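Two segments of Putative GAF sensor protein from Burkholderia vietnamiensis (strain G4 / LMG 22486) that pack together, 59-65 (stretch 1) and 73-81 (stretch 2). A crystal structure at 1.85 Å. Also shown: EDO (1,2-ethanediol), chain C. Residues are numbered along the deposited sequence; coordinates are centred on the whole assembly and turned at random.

Stretch 1, residues 59-65: LNWAGFY
Stretch 2 (73-81) VVGPFQGKP

Antiparallel strands often make room for a large side chain by placing glycine opposite it, and the pairing of residues 59-65 with 73-81 is a compact example. Strand 61-65 runs extended against its partner, with Ala62 and Gln78 as a hydrogen-bonded pair: Ala62 N to Gln78 O is 3.0 Å, Gln78 N to Ala62 O 2.9 Å. Next, Gly63 faces Phe77, their CA atoms just 3.8 Å apart; a CB on Gly63 would lie 2.2 Å from Phe77 CB. A bulge then shifts the register by one, so that Phe64 N reaches Pro76 O (3.1 Å) while Gly75 N reaches Phe64 O (2.8 Å), and Tyr65 pairs with Val74.

The apolar side-chain contacts across the pair lie on the face bearing Trp61, Phe77, Val74 and Tyr65. Trp61 (chi1 t, chi2 90°) brings its ring up to Gly79, with CD1 of Trp61 3.8 Å from CA of Gly79, whose phi/psi of 128/180 itself calls for glycine; a CB there would meet Trp61 CD1 at 2.4 Å. Trp61 NE1 donates a hydrogen bond to Lys80 O at 3.0 Å. Phe77 (chi1 p, chi2 86°) sets its ring nearly parallel to the indole, at 17°, but slid aside, with Trp61 CZ2 3.2 Å from Phe77 CG. Val74 CG2 sits over the ring of Tyr65 (chi1 m) and 4.2 Å from Trp61 CH2, bridging the two aromatics.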

ATOM      1  N   LEU B  59      15.068  -0.952  -5.183  1.00 34.74           N
ATOM      2  CA  LEU B  59      13.794  -1.626  -5.395  1.00 27.44           C
ATOM      3  C   LEU B  59      12.848  -0.721  -6.177  1.00 34.27           C
ATOM      4  O   LEU B  59      12.903   0.506  -6.060  1.00 34.61           O
ATOM      5  CB  LEU B  59      13.126  -2.014  -4.072  1.00 26.28           C
ATOM      6  CG  LEU B  59      13.862  -2.969  -3.136  1.00 29.06           C
ATOM      7  CD1 LEU B  59      12.951  -3.352  -1.982  1.00 26.75           C
ATOM      8  CD2 LEU B  59      14.314  -4.205  -3.904  1.00 32.05           C
ATOM      9  N   ASN B  60      11.974  -1.332  -6.981  1.00 30.50           N
ATOM     10  CA  ASN B  60      10.942  -0.571  -7.668  1.00 25.57           C
ATOM     11  C   ASN B  60       9.534  -1.117  -7.454  1.00 26.38           C
ATOM     12  O   ASN B  60       8.571  -0.494  -7.911  1.00 26.18           O
ATOM     13  CB  ASN B  60      11.241  -0.480  -9.177  1.00 31.71           C
ATOM     14  CG  ASN B  60      11.108  -1.807  -9.889  1.00 35.71           C
ATOM     15  OD1 ASN B  60      11.743  -2.788  -9.521  1.00 40.61           O
ATOM     16  ND2 ASN B  60      10.285  -1.839 -10.925  1.00 45.20           N
ATOM     17  N   TRP B  61       9.378  -2.236  -6.749  1.00 24.30           N
ATOM     18  CA  TRP B  61       8.057  -2.754  -6.430  1.00 21.81           C
ATOM     19  C   TRP B  61       8.201  -3.713  -5.264  1.00 24.21           C
ATOM     20  O   TRP B  61       9.193  -4.439  -5.186  1.00 24.58           O
ATOM     21  CB  TRP B  61       7.434  -3.484  -7.627  1.00 27.95           C
ATOM     22  CG  TRP B  61       5.923  -3.430  -7.684  1.00 29.96           C
ATOM     23  CD1 TRP B  61       5.166  -2.473  -8.304  1.00 28.39           C
ATOM     24  CD2 TRP B  61       4.993  -4.383  -7.137  1.00 26.05           C
ATOM     25  NE1 TRP B  61       3.832  -2.764  -8.170  1.00 26.10           N
ATOM     26  CE2 TRP B  61       3.697  -3.928  -7.457  1.00 20.25           C
ATOM     27  CE3 TRP B  61       5.131  -5.577  -6.412  1.00 24.48           C
ATOM     28  CZ2 TRP B  61       2.549  -4.631  -7.098  1.00 18.52           C
ATOM     29  CZ3 TRP B  61       3.981  -6.270  -6.034  1.00 20.22           C
ATOM     30  CH2 TRP B  61       2.708  -5.790  -6.372  1.00 23.81           C
ATOM     31  N   ALA B  62       7.211  -3.716  -4.374  1.00 25.93           N
ATOM     32  CA  ALA B  62       7.188  -4.689  -3.283  1.00 22.24           C
ATOM     33  C   ALA B  62       5.772  -4.761  -2.730  1.00 20.78           C
ATOM     34  O   ALA B  62       5.232  -3.744  -2.274  1.00 22.54           O
ATOM     35  CB  ALA B  62       8.192  -4.307  -2.194  1.00 22.15           C
ATOM     36  N   GLY B  63       5.168  -5.945  -2.777  1.00 20.96           N
ATOM     37  CA  GLY B  63       3.795  -6.071  -2.329  1.00 21.38           C
ATOM     38  C   GLY B  63       3.266  -7.481  -2.492  1.00 22.20           C
ATOM     39  O   GLY B  63       3.985  -8.403  -2.898  1.00 19.92           O
ATOM     40  N   PHE B  64       1.975  -7.618  -2.189  1.00 19.83           N
ATOM     41  CA  PHE B  64       1.283  -8.897  -2.104  1.00 20.39           C
ATOM     42  C   PHE B  64       0.341  -9.108  -3.283  1.00 23.04           C
ATOM     43  O   PHE B  64      -0.280  -8.165  -3.771  1.00 21.95           O
ATOM     44  CB  PHE B  64       0.438  -8.962  -0.824  1.00 18.88           C
ATOM     45  CG  PHE B  64       1.240  -8.965   0.438  1.00 17.58           C
ATOM     46  CD1 PHE B  64       1.689 -10.160   0.982  1.00 16.58           C
ATOM     47  CD2 PHE B  64       1.524  -7.780   1.095  1.00 24.19           C
ATOM     48  CE1 PHE B  64       2.427 -10.181   2.154  1.00 19.39           C
ATOM     49  CE2 PHE B  64       2.245  -7.786   2.278  1.00 18.55           C
ATOM     50  CZ  PHE B  64       2.705  -8.996   2.806  1.00 20.07           C
ATOM     51  N   TYR B  65       0.208 -10.364  -3.713  1.00 17.14           N
ATOM     52  CA  TYR B  65      -0.970 -10.828  -4.438  1.00 19.64           C
ATOM     53  C   TYR B  65      -1.626 -11.884  -3.566  1.00 29.29           C
ATOM     54  O   TYR B  65      -0.937 -12.758  -3.022  1.00 27.32           O
ATOM     55  CB  TYR B  65      -0.647 -11.414  -5.830  1.00 20.69           C
ATOM     56  CG  TYR B  65      -0.128 -10.411  -6.831  1.00 24.70           C
ATOM     57  CD1 TYR B  65      -0.955  -9.885  -7.815  1.00 26.05           C
ATOM     58  CD2 TYR B  65       1.200 -10.002  -6.806  1.00 23.56           C
ATOM     59  CE1 TYR B  65      -0.476  -8.966  -8.734  1.00 24.99           C
ATOM     60  CE2 TYR B  65       1.686  -9.091  -7.708  1.00 23.09           C
ATOM     61  CZ  TYR B  65       0.852  -8.564  -8.670  1.00 20.99           C
ATOM     62  OH  TYR B  65       1.349  -7.645  -9.569  1.00 25.63           O
ATOM     63  N   VAL B  73      -4.914 -11.956  -6.907  1.00 21.03           N
ATOM     64  CA  VAL B  73      -5.492 -10.615  -7.003  1.00 23.61           C
ATOM     65  C   VAL B  73      -4.602  -9.682  -6.193  1.00 18.72           C
ATOM     66  O   VAL B  73      -4.257  -9.998  -5.050  1.00 17.00           O
ATOM     67  CB  VAL B  73      -6.938 -10.563  -6.468  1.00 24.04           C
ATOM     68  CG1 VAL B  73      -7.544  -9.172  -6.714  1.00 24.99           C
ATOM     69  CG2 VAL B  73      -7.813 -11.667  -7.089  1.00 25.38           C
ATOM     70  N   VAL B  74      -4.203  -8.550  -6.785  1.00 20.17           N
ATOM     71  CA  VAL B  74      -3.196  -7.717  -6.136  1.00 19.52           C
ATOM     72  C   VAL B  74      -3.748  -7.174  -4.822  1.00 19.17           C
ATOM     73  O   VAL B  74      -4.929  -6.813  -4.722  1.00 22.54           O
ATOM     74  CB  VAL B  74      -2.738  -6.579  -7.064  1.00 25.31           C
ATOM     75  CG1 VAL B  74      -3.827  -5.496  -7.217  1.00 19.83           C
ATOM     76  CG2 VAL B  74      -1.444  -5.963  -6.545  1.00 19.57           C
ATOM     77  N   GLY B  75      -2.892  -7.149  -3.797  1.00 19.62           N
ATOM     78  CA  GLY B  75      -3.213  -6.562  -2.505  1.00 23.00           C
ATOM     79  C   GLY B  75      -2.425  -5.282  -2.316  1.00 20.68           C
ATOM     80  O   GLY B  75      -2.050  -4.637  -3.296  1.00 19.74           O
ATOM     81  N   PRO B  76      -2.156  -4.874  -1.067  1.00 19.68           N
ATOM     82  CA  PRO B  76      -1.335  -3.674  -0.856  1.00 20.20           C
ATOM     83  C   PRO B  76       0.045  -3.837  -1.477  1.00 21.06           C
ATOM     84  O   PRO B  76       0.621  -4.928  -1.462  1.00 18.30           O
ATOM     85  CB  PRO B  76      -1.243  -3.556   0.675  1.00 21.06           C
ATOM     86  CG  PRO B  76      -2.403  -4.346   1.207  1.00 17.84           C
ATOM     87  CD  PRO B  76      -2.570  -5.489   0.212  1.00 19.76           C
ATOM     88  N   PHE B  77       0.583  -2.736  -2.010  1.00 22.15           N
ATOM     89  CA  PHE B  77       1.926  -2.754  -2.585  1.00 19.76           C
ATOM     90  C   PHE B  77       2.488  -1.338  -2.652  1.00 19.98           C
ATOM     91  O   PHE B  77       1.742  -0.358  -2.654  1.00 21.32           O
ATOM     92  CB  PHE B  77       1.920  -3.389  -3.982  1.00 18.25           C
ATOM     93  CG  PHE B  77       1.184  -2.569  -5.023  1.00 19.34           C
ATOM     94  CD1 PHE B  77       1.834  -1.559  -5.725  1.00 20.77           C
ATOM     95  CD2 PHE B  77      -0.155  -2.808  -5.297  1.00 16.94           C
ATOM     96  CE1 PHE B  77       1.164  -0.801  -6.691  1.00 24.76           C
ATOM     97  CE2 PHE B  77      -0.833  -2.047  -6.246  1.00 18.78           C
ATOM     98  CZ  PHE B  77      -0.168  -1.043  -6.945  1.00 20.57           C
ATOM     99  N   GLN B  78       3.820  -1.257  -2.748  1.00 21.37           N
ATOM    100  CA  GLN B  78       4.553  -0.047  -3.109  1.00 21.19           C
ATOM    101  C   GLN B  78       5.057  -0.171  -4.542  1.00 24.29           C
ATOM    102  O   GLN B  78       5.550  -1.234  -4.941  1.00 25.94           O
ATOM    103  CB  GLN B  78       5.754   0.184  -2.182  1.00 21.17           C
ATOM    104  CG  GLN B  78       5.417   0.175  -0.714  1.00 28.55           C
ATOM    105  CD  GLN B  78       4.426   1.260  -0.356  1.00 28.79           C
ATOM    106  OE1 GLN B  78       4.656   2.433  -0.630  1.00 29.36           O
ATOM    107  NE2 GLN B  78       3.311   0.869   0.240  1.00 30.65           N
ATOM    108  N   GLY B  79       4.942   0.911  -5.311  1.00 21.55           N
ATOM    109  CA  GLY B  79       5.360   0.927  -6.701  1.00 22.33           C
ATOM    110  C   GLY B  79       4.257   1.426  -7.610  1.00 29.09           C
ATOM    111  O   GLY B  79       3.166   1.789  -7.173  1.00 27.12           O
ATOM    112  N   LYS B  80       4.570   1.470  -8.910  1.00 26.85           N
ATOM    113  CA  LYS B  80       3.568   1.850  -9.893  1.00 27.39           C
ATOM    114  C   LYS B  80       2.546   0.722 -10.050  1.00 26.53           C
ATOM    115  O   LYS B  80       2.814  -0.419  -9.670  1.00 29.33           O
ATOM    116  CB  LYS B  80       4.236   2.179 -11.233  1.00 30.86           C
ATOM    117  N   PRO B  81       1.352   1.021 -10.571  1.00 27.62           N
ATOM    118  CA  PRO B  81       0.386  -0.047 -10.856  1.00 28.22           C
ATOM    119  C   PRO B  81       1.041  -1.159 -11.667  1.00 30.30           C
ATOM    120  O   PRO B  81       1.867  -0.899 -12.538  1.00 32.37           O
ATOM    121  CB  PRO B  81      -0.707   0.671 -11.659  1.00 31.46           C
ATOM    122  CG  PRO B  81      -0.627   2.087 -11.220  1.00 35.16           C
ATOM    123  CD  PRO B  81       0.818   2.356 -10.904  1.00 29.26           C
TER
HETATM  124  C1  EDO C 201      13.037   1.659  -2.841  1.00 51.09           C
HETATM  125  O1  EDO C 201      14.353   1.107  -3.000  1.00 51.71           O
HETATM  126  C2  EDO C 201      13.061   2.786  -1.813  1.00 46.31           C
HETATM  127  O2  EDO C 201      13.628   2.293  -0.591  1.00 52.08           O
HETATM  128  O   HOH W   1       6.946   0.289  -9.981  1.00 39.35           O